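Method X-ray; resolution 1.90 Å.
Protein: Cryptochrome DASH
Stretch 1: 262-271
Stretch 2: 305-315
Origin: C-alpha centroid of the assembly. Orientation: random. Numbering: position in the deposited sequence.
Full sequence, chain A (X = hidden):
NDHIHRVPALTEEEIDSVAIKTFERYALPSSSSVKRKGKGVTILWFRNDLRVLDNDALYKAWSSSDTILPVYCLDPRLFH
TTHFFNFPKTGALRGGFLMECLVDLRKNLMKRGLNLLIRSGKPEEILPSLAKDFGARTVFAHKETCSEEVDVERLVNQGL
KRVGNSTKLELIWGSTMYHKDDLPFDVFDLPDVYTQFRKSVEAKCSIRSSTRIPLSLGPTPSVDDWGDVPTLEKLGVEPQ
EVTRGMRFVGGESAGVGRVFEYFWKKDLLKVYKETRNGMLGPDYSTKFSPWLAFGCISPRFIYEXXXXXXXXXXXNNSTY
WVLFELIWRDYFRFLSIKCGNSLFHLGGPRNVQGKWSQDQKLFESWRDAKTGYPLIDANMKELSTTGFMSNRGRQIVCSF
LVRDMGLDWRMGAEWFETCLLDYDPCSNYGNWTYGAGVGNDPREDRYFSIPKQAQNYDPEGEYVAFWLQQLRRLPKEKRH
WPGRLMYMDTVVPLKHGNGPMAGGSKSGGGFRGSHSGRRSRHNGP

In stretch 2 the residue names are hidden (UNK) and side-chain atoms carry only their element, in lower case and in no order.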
# COMPACT_ATOMS: atom_id res chain seq x y z
N TYR A 262 -0.81 -10.50 14.43
CA TYR A 262 -0.38 -9.35 15.21
C TYR A 262 -1.34 -9.03 16.36
O TYR A 262 -0.91 -8.80 17.49
CB TYR A 262 -0.25 -8.12 14.29
CG TYR A 262 0.40 -6.94 14.98
CD1 TYR A 262 1.75 -6.97 15.31
CD2 TYR A 262 -0.35 -5.83 15.34
CE1 TYR A 262 2.35 -5.91 15.99
CE2 TYR A 262 0.24 -4.76 16.03
CZ TYR A 262 1.58 -4.81 16.35
OH TYR A 262 2.16 -3.78 17.06
N PHE A 263 -2.63 -9.01 16.06
CA PHE A 263 -3.64 -8.70 17.07
C PHE A 263 -3.87 -9.80 18.09
O PHE A 263 -3.74 -9.60 19.30
CB PHE A 263 -5.00 -8.42 16.41
CG PHE A 263 -5.13 -7.07 15.78
CD1 PHE A 263 -4.01 -6.26 15.59
CD2 PHE A 263 -6.37 -6.61 15.36
CE1 PHE A 263 -4.13 -5.01 14.97
CE2 PHE A 263 -6.50 -5.36 14.74
CZ PHE A 263 -5.38 -4.56 14.55
N TRP A 264 -4.23 -10.98 17.58
CA TRP A 264 -4.61 -12.08 18.44
C TRP A 264 -3.58 -13.11 18.88
O TRP A 264 -3.35 -13.28 20.07
CB TRP A 264 -5.81 -12.78 17.79
CG TRP A 264 -6.93 -11.81 17.46
CD1 TRP A 264 -7.18 -11.22 16.24
CD2 TRP A 264 -7.90 -11.28 18.37
NE1 TRP A 264 -8.25 -10.36 16.35
CE2 TRP A 264 -8.71 -10.38 17.64
CE3 TRP A 264 -8.17 -11.48 19.73
CZ2 TRP A 264 -9.77 -9.67 18.23
CZ3 TRP A 264 -9.23 -10.78 20.33
CH2 TRP A 264 -10.01 -9.89 19.57
N LYS A 265 -2.97 -13.81 17.93
CA LYS A 265 -1.99 -14.82 18.28
C LYS A 265 -0.85 -14.27 19.13
O LYS A 265 -0.52 -14.82 20.18
CB LYS A 265 -1.43 -15.49 17.02
CG LYS A 265 -0.47 -16.63 17.33
CD LYS A 265 0.03 -17.31 16.08
CE LYS A 265 1.12 -18.32 16.41
NZ LYS A 265 1.68 -18.96 15.19
N LYS A 266 -0.25 -13.18 18.67
CA LYS A 266 0.86 -12.57 19.40
C LYS A 266 0.42 -11.52 20.41
O LYS A 266 1.22 -11.10 21.25
CB LYS A 266 1.87 -11.97 18.42
CG LYS A 266 2.61 -13.02 17.62
CD LYS A 266 3.59 -12.39 16.65
CE LYS A 266 4.57 -13.43 16.16
NZ LYS A 266 5.33 -13.98 17.31
N ASP A 267 -0.84 -11.09 20.33
CA ASP A 267 -1.38 -10.11 21.28
C ASP A 267 -0.47 -8.89 21.40
O ASP A 267 -0.21 -8.38 22.49
CB ASP A 267 -1.56 -10.81 22.64
CG ASP A 267 -2.50 -10.06 23.58
OD1 ASP A 267 -3.42 -9.36 23.10
OD2 ASP A 267 -2.33 -10.20 24.81
N LEU A 268 0.02 -8.40 20.26
CA LEU A 268 0.92 -7.25 20.26
C LEU A 268 0.23 -5.90 20.11
O LEU A 268 0.85 -4.86 20.32
CB LEU A 268 1.95 -7.40 19.15
CG LEU A 268 2.94 -8.54 19.37
CD1 LEU A 268 3.83 -8.71 18.16
CD2 LEU A 268 3.78 -8.24 20.61
N LEU A 269 -1.05 -5.91 19.76
CA LEU A 269 -1.76 -4.65 19.57
C LEU A 269 -1.74 -3.76 20.80
O LEU A 269 -1.63 -2.54 20.68
CB LEU A 269 -3.21 -4.90 19.14
CG LEU A 269 -4.05 -3.64 18.90
CD1 LEU A 269 -3.37 -2.76 17.86
CD2 LEU A 269 -5.47 -4.03 18.46
N LYS A 270 -1.82 -4.36 21.98
CA LYS A 270 -1.83 -3.58 23.21
C LYS A 270 -0.54 -2.85 23.55
O LYS A 270 -0.50 -2.09 24.52
CB LYS A 270 -2.24 -4.46 24.39
CG LYS A 270 -1.32 -5.64 24.64
CD LYS A 270 -1.76 -6.39 25.88
CE LYS A 270 -1.10 -7.76 25.96
NZ LYS A 270 0.37 -7.67 25.91
N VAL A 271 0.53 -3.06 22.77
CA VAL A 271 1.80 -2.37 23.02
C VAL A 271 2.31 -1.69 21.76
O VAL A 271 3.42 -1.14 21.73
CB VAL A 271 2.91 -3.32 23.54
CG1 VAL A 271 2.45 -3.99 24.82
CG2 VAL A 271 3.27 -4.35 22.48
N UNK A 305 -11.92 -5.41 13.86
CA UNK A 305 -11.07 -6.34 14.59
C UNK A 305 -10.53 -5.63 15.84
O UNK A 305 -10.43 -6.24 16.91
c UNK A 305 -10.33 -7.81 12.65
c UNK A 305 -10.80 -9.13 13.24
c UNK A 305 -9.91 -6.81 13.71
o UNK A 305 -10.01 -9.77 13.98
o UNK A 305 -11.95 -9.54 12.98
N UNK A 306 -10.19 -4.36 15.70
CA UNK A 306 -9.71 -3.56 16.83
C UNK A 306 -10.84 -3.42 17.87
O UNK A 306 -10.60 -3.49 19.08
c UNK A 306 -9.05 -1.24 17.60
c UNK A 306 -7.98 -2.22 15.57
c UNK A 306 -9.27 -2.14 16.38
N UNK A 307 -12.07 -3.22 17.40
CA UNK A 307 -13.20 -3.09 18.32
C UNK A 307 -13.37 -4.38 19.12
O UNK A 307 -13.60 -4.35 20.33
c UNK A 307 -14.67 -1.45 16.96
n UNK A 307 -16.83 -0.41 16.66
o UNK A 307 -16.26 -2.08 15.27
c UNK A 307 -14.50 -2.84 17.56
c UNK A 307 -15.99 -1.33 16.22
N UNK A 308 -13.26 -5.51 18.43
CA UNK A 308 -13.41 -6.79 19.11
C UNK A 308 -12.28 -6.99 20.11
O UNK A 308 -12.50 -7.49 21.22
n UNK A 308 -13.14 -11.10 17.27
n UNK A 308 -12.97 -9.86 15.36
c UNK A 308 -13.44 -7.94 18.10
n UNK A 308 -11.51 -11.59 15.73
c UNK A 308 -13.86 -9.25 18.76
c UNK A 308 -12.54 -10.85 16.12
c UNK A 308 -14.28 -10.34 17.78
N UNK A 309 -11.07 -6.58 19.73
CA UNK A 309 -9.92 -6.70 20.62
C UNK A 309 -10.14 -5.88 21.88
O UNK A 309 -9.90 -6.36 23.00
o UNK A 309 -3.76 -6.87 22.76
c UNK A 309 -6.93 -5.44 21.60
c UNK A 309 -4.96 -6.73 22.09
c UNK A 309 -6.58 -7.55 20.52
c UNK A 309 -5.38 -7.71 21.21
c UNK A 309 -7.37 -6.41 20.70
c UNK A 309 -8.65 -6.22 19.91
c UNK A 309 -5.73 -5.59 22.30
N UNK A 310 -10.60 -4.64 21.71
CA UNK A 310 -10.84 -3.76 22.84
C UNK A 310 -11.88 -4.33 23.79
O UNK A 310 -11.78 -4.16 25.00
c UNK A 310 -10.19 -1.63 21.58
o UNK A 310 -11.60 0.28 21.44
c UNK A 310 -11.27 -2.36 22.37
o UNK A 310 -9.43 0.62 21.52
c UNK A 310 -10.43 -0.14 21.51
N UNK A 311 -12.88 -5.01 23.23
CA UNK A 311 -13.94 -5.60 24.05
C UNK A 311 -13.50 -6.87 24.78
O UNK A 311 -13.78 -7.05 25.96
c UNK A 311 -18.67 -7.52 23.69
c UNK A 311 -15.16 -5.93 23.17
n UNK A 311 -18.40 -8.81 24.39
c UNK A 311 -17.45 -6.97 22.96
c UNK A 311 -16.31 -6.61 23.92
N UNK A 312 -12.80 -7.74 24.06
CA UNK A 312 -12.37 -9.00 24.64
C UNK A 312 -11.07 -8.97 25.43
O UNK A 312 -10.92 -9.73 26.39
c UNK A 312 -13.59 -10.39 22.86
o UNK A 312 -14.40 -11.62 20.97
c UNK A 312 -12.26 -10.04 23.53
c UNK A 312 -13.41 -11.35 21.69
o UNK A 312 -12.28 -11.84 21.50
N UNK A 313 -10.13 -8.12 25.05
CA UNK A 313 -8.87 -8.09 25.76
C UNK A 313 -8.57 -6.78 26.45
O UNK A 313 -8.73 -6.67 27.67
c UNK A 313 -7.88 -9.91 24.29
c UNK A 313 -6.69 -10.35 23.44
c UNK A 313 -5.86 -12.40 22.34
n UNK A 313 -4.76 -11.78 21.96
n UNK A 313 -6.05 -13.67 22.01
c UNK A 313 -7.73 -8.48 24.81
n UNK A 313 -6.79 -11.75 23.04
N UNK A 314 -8.13 -5.78 25.70
CA UNK A 314 -7.83 -4.50 26.32
C UNK A 314 -8.01 -3.31 25.39
O UNK A 314 -7.81 -3.39 24.18
c UNK A 314 -5.42 -5.07 25.88
c UNK A 314 -5.97 -3.07 27.24
c UNK A 314 -6.39 -4.49 26.89
N UNK A 315 -8.42 -2.19 25.99
CA UNK A 315 -8.59 -0.96 25.25
C UNK A 315 -7.65 0.04 25.91
O UNK A 315 -7.75 0.30 27.11
c UNK A 315 -10.03 -0.48 25.37

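Position 305 has three side-chain carbons, the third carrying two oxygens, one of which lies 3.0 Å from Trp-264 NE1 at the edge of the indole. This is glutamate. Glu-305 OE1 accepts a hydrogen bond from that nitrogen, so a carboxylate satisfies the polar atom of a ring much covered by stretch 2.

Position 306 shows one carbon carrying two more, one of them 3.6 Å from Phe-263 CE2 and 4.2 Å from Leu-269 CD2. The beta-branched fork is Val-306, a compact apolar group that fits this buried site.

At 307, three carbons end in one oxygen and one nitrogen, touching nothing on stretch 1: Gln-307, whose CA-to-CB bond points away from stretch 1; its amide is exposed, as suits a polar group.

Position 308 carries three carbons, a nitrogen, then a carbon with two more nitrogens, and this planar end has Trp-264 CZ2 over one face. It is Arg-308, whose NH1 reaches Glu-305 OE2 at 2.6 Å in a salt bridge that steadies the carboxylate beside the indole.

Position 309 has one carbon, then a six-carbon ring bearing an oxygen that lies 2.5 Å from Asp-267 OD1. This is tyrosine. Tyr-309 OH donates to that carboxylate and accepts a weak bond from Lys-270 N at 3.3 Å. Leu-269 CD2 sits over the ring face, 4.0 Å from its centroid, and the ring edge turns toward the face of Trp-264, so both the apolar ring and its hydroxyl are used.

Position 310, three carbons and two terminal oxygens without contact to stretch 1, is Glu-310, its carboxylate hydrogen-bonded elsewhere in the structure. Position 311, four carbons in a row ending in nitrogen, also clear of stretch 1, is Lys-311, a charged amine suited to an exposed site.

At 312, three carbons end in two oxygens, one 3.4 Å from Trp-264 CZ3: Glu-312, whose charge suits this exposed margin.

Position 313 has three carbons, a nitrogen, then a carbon carrying two more nitrogens, one 2.8 Å from Trp-264 O. This is arginine. Arg-313 NH1 donates to that carbonyl and forms a salt bridge with Asp-267 OD1 (3.0 Å); a guanidinium can serve both.

Position 314 is a three-carbon fork, one tip 3.6 Å from Lys-270 CB: Val-314, small and apolar against that methylene. The single carbon at 315 touches nothing on stretch 1; Ala-315 needs no more.

The contact works around two aromatic residues. Trp-264 inserts as a knob among Glu-305, Arg-308, Tyr-309 and Glu-312, while Tyr-309 offers a face to Leu-269 CD2 and an edge to the face of Trp-264. Asp-267, which leaves helical geometry with positive phi, receives both Tyr-309 OH and Arg-313 NH1 at OD1, so charge and hydrogen bonding secure the turn after the helix against stretch 2.

Stretch 2 305-315: EVQRYEKERVA
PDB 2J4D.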